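Local coordinates for polysialic acid O-acetyltransferase (Escherichia coli, PDB 3JQY), which transfers acetyl groups from acetyl-CoA to O7 or O9 of the sialic acid residues in capsular polysialic acid, working as a homotrimer with a left-handed beta-helix fold, at residues Q56-N61 against I78-N83. Numbering follows the deposited sequence.
Sequences QFNGNN and IFRGDN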
ATOM      1  N   GLN B  56      13.547 -17.972  15.772  1.00 14.95           N
ATOM      2  CA  GLN B  56      12.687 -19.119  15.990  1.00 16.18           C
ATOM      3  C   GLN B  56      13.123 -20.222  15.042  1.00 14.51           C
ATOM      4  O   GLN B  56      13.064 -20.056  13.829  1.00 15.48           O
ATOM      5  CB  GLN B  56      11.229 -18.738  15.714  1.00 17.51           C
ATOM      6  CG  GLN B  56      10.246 -19.889  15.810  1.00 24.45           C
ATOM      7  CD  GLN B  56       9.902 -20.238  17.237  1.00 30.78           C
ATOM      8  OE1 GLN B  56       9.513 -19.371  18.023  1.00 35.12           O
ATOM      9  NE2 GLN B  56      10.035 -21.514  17.584  1.00 27.27           N
ATOM     10  N   PHE B  57      13.571 -21.345  15.592  1.00 13.02           N
ATOM     11  CA  PHE B  57      13.945 -22.498  14.782  1.00 14.26           C
ATOM     12  C   PHE B  57      12.813 -23.517  14.827  1.00 19.26           C
ATOM     13  O   PHE B  57      12.615 -24.179  15.847  1.00 19.38           O
ATOM     14  CB  PHE B  57      15.214 -23.167  15.332  1.00 13.48           C
ATOM     15  CG  PHE B  57      16.473 -22.330  15.215  1.00 15.76           C
ATOM     16  CD1 PHE B  57      17.124 -22.197  13.997  1.00 13.21           C
ATOM     17  CD2 PHE B  57      17.028 -21.727  16.332  1.00 19.34           C
ATOM     18  CE1 PHE B  57      18.285 -21.457  13.888  1.00 14.66           C
ATOM     19  CE2 PHE B  57      18.193 -20.984  16.234  1.00 17.87           C
ATOM     20  CZ  PHE B  57      18.826 -20.851  15.009  1.00 16.30           C
ATOM     21  N   ASN B  58      12.065 -23.630  13.733  1.00 14.66           N
ATOM     22  CA  ASN B  58      11.017 -24.644  13.616  1.00 17.28           C
ATOM     23  C   ASN B  58      11.457 -25.721  12.629  1.00 21.61           C
ATOM     24  O   ASN B  58      10.766 -26.000  11.647  1.00 26.60           O
ATOM     25  CB  ASN B  58       9.703 -24.032  13.122  1.00 16.19           C
ATOM     26  CG  ASN B  58       9.016 -23.167  14.164  1.00 16.82           C
ATOM     27  OD1 ASN B  58       9.203 -23.346  15.363  1.00 20.88           O
ATOM     28  ND2 ASN B  58       8.208 -22.220  13.699  1.00 20.92           N
ATOM     29  N   GLY B  59      12.613 -26.312  12.894  1.00 18.17           N
ATOM     30  CA  GLY B  59      13.197 -27.303  12.011  1.00 16.18           C
ATOM     31  C   GLY B  59      14.609 -27.634  12.459  1.00 13.13           C
ATOM     32  O   GLY B  59      15.045 -27.191  13.513  1.00 17.01           O
ATOM     33  N   ASN B  60      15.320 -28.402  11.643  1.00 14.66           N
ATOM     34  CA  ASN B  60      16.642 -28.899  12.011  1.00 15.00           C
ATOM     35  C   ASN B  60      17.761 -28.392  11.112  1.00 12.61           C
ATOM     36  O   ASN B  60      17.536 -28.058   9.947  1.00 14.66           O
ATOM     37  CB  ASN B  60      16.637 -30.429  11.969  1.00 23.58           C
ATOM     38  CG  ASN B  60      15.465 -31.029  12.720  1.00 24.11           C
ATOM     39  OD1 ASN B  60      15.112 -30.573  13.806  1.00 19.96           O
ATOM     40  ND2 ASN B  60      14.858 -32.065  12.144  1.00 25.54           N
ATOM     41  N   ASN B  61      18.974 -28.360  11.659  1.00 13.59           N
ATOM     42  CA  ASN B  61      20.173 -28.089  10.875  1.00 17.03           C
ATOM     43  C   ASN B  61      20.120 -26.757  10.148  1.00 13.22           C
ATOM     44  O   ASN B  61      20.578 -26.644   9.008  1.00 14.81           O
ATOM     45  CB  ASN B  61      20.431 -29.227   9.889  1.00 17.57           C
ATOM     46  CG  ASN B  61      20.614 -30.558  10.589  1.00 21.40           C
ATOM     47  OD1 ASN B  61      20.168 -31.597  10.104  1.00 34.29           O
ATOM     48  ND2 ASN B  61      21.256 -30.526  11.751  1.00 20.04           N
ATOM     49  N   ILE B  78      12.626 -16.397  11.302  1.00 13.31           N
ATOM     50  CA  ILE B  78      11.944 -17.665  11.511  1.00 11.63           C
ATOM     51  C   ILE B  78      12.469 -18.696  10.531  1.00 11.81           C
ATOM     52  O   ILE B  78      12.525 -18.444   9.325  1.00 13.33           O
ATOM     53  CB  ILE B  78      10.422 -17.529  11.344  1.00 13.78           C
ATOM     54  CG1 ILE B  78       9.878 -16.495  12.328  1.00 14.94           C
ATOM     55  CG2 ILE B  78       9.750 -18.889  11.541  1.00 15.30           C
ATOM     56  CD1 ILE B  78       8.411 -16.194  12.150  1.00 20.30           C
ATOM     57  N   PHE B  79      12.862 -19.852  11.055  1.00 12.39           N
ATOM     58  CA  PHE B  79      13.326 -20.964  10.227  1.00 11.31           C
ATOM     59  C   PHE B  79      12.243 -22.036  10.173  1.00 11.87           C
ATOM     60  O   PHE B  79      11.861 -22.583  11.209  1.00 17.14           O
ATOM     61  CB  PHE B  79      14.610 -21.570  10.807  1.00 13.19           C
ATOM     62  CG  PHE B  79      15.817 -20.694  10.654  1.00 15.14           C
ATOM     63  CD1 PHE B  79      16.218 -19.857  11.686  1.00 17.21           C
ATOM     64  CD2 PHE B  79      16.544 -20.698   9.477  1.00 12.82           C
ATOM     65  CE1 PHE B  79      17.329 -19.043  11.549  1.00 14.43           C
ATOM     66  CE2 PHE B  79      17.665 -19.887   9.333  1.00 14.76           C
ATOM     67  CZ  PHE B  79      18.055 -19.061  10.366  1.00 13.23           C
ATOM     68  N   ARG B  80      11.740 -22.319   8.976  1.00 11.11           N
ATOM     69  CA  ARG B  80      10.738 -23.375   8.793  1.00 14.21           C
ATOM     70  C   ARG B  80      11.365 -24.533   8.030  1.00 12.42           C
ATOM     71  O   ARG B  80      11.878 -24.363   6.928  1.00 14.31           O
ATOM     72  CB  ARG B  80       9.513 -22.841   8.044  1.00 14.60           C
ATOM     73  CG  ARG B  80       8.835 -21.651   8.716  1.00 19.32           C
ATOM     74  CD  ARG B  80       7.449 -21.426   8.127  1.00 19.48           C
ATOM     75  NE  ARG B  80       6.922 -20.092   8.405  1.00 23.31           N
ATOM     76  CZ  ARG B  80       6.404 -19.718   9.569  1.00 28.08           C
ATOM     77  NH1 ARG B  80       6.351 -20.573  10.583  1.00 30.53           N
ATOM     78  NH2 ARG B  80       5.950 -18.481   9.720  1.00 27.74           N
ATOM     79  N   GLY B  81      11.341 -25.721   8.617  1.00 16.36           N
ATOM     80  CA  GLY B  81      11.972 -26.845   7.963  1.00 16.74           C
ATOM     81  C   GLY B  81      13.472 -26.822   8.182  1.00 18.00           C
ATOM     82  O   GLY B  81      13.961 -26.162   9.103  1.00 16.88           O
ATOM     83  N   ASP B  82      14.203 -27.511   7.311  1.00 17.17           N
ATOM     84  CA  ASP B  82      15.603 -27.847   7.570  1.00 15.06           C
ATOM     85  C   ASP B  82      16.580 -27.221   6.585  1.00 12.68           C
ATOM     86  O   ASP B  82      16.205 -26.847   5.470  1.00 17.59           O
ATOM     87  CB  ASP B  82      15.794 -29.370   7.504  1.00 19.32           C
ATOM     88  CG  ASP B  82      14.781 -30.135   8.337  1.00 25.98           C
ATOM     89  OD1 ASP B  82      14.228 -29.569   9.302  1.00 20.47           O
ATOM     90  OD2 ASP B  82      14.541 -31.321   8.024  1.00 32.84           O
ATOM     91  N   ASN B  83      17.839 -27.132   7.008  1.00 14.32           N
ATOM     92  CA  ASN B  83      18.937 -26.775   6.125  1.00 14.05           C
ATOM     93  C   ASN B  83      18.829 -25.372   5.538  1.00 14.01           C
ATOM     94  O   ASN B  83      19.322 -25.118   4.435  1.00 15.33           O
ATOM     95  CB  ASN B  83      19.063 -27.807   5.000  1.00 16.54           C
ATOM     96  CG  ASN B  83      19.243 -29.220   5.528  1.00 27.71           C
ATOM     97  OD1 ASN B  83      20.088 -29.467   6.385  1.00 30.20           O
ATOM     98  ND2 ASN B  83      18.444 -30.152   5.020  1.00 29.42           N
TER
HETATM   99  O   HOH W   1      22.625 -28.238   6.915  1.00 36.37           O
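F57 and F79 run alongside each other in the same direction on the buried face of two parallel strands from successive coils of the left-handed beta-helix. Their planes differ by only 12°, yet the centroids stand 5.0 Å apart, displaced so far that little of one ring covers the other; F57 CD1 meets F79 CD1 at 3.4 Å. Each CG sits beside its own backbone N, anti to the carbonyl carbon, which starts both side chains in the same direction. In the strand backbones, F79 N donates to Q56 O at 2.8 Å and N58 N to F79 O, fixing the register. Both segments leave their strands at a glycine, G59 and G81, and D82 then lies alongside N60, amide and carboxylate planes 21° apart. D82 OD1 accepts the N-H of N60 at 2.8 Å, the donor standing 41° above the carboxylate plane, while N60 OD1 takes the N-H of S38, repeating the link toward the preceding coil. An alanine in place of D82 would probably leave N60 N without its acceptor and weaken the pairing of the turns. The chemistry thus divides by position: two offset phenyl rings in apolar contact on the buried face, and at the turns a carboxylate-to-backbone bond together with backbone bonds such as N83 N to N60 O (3.1 Å).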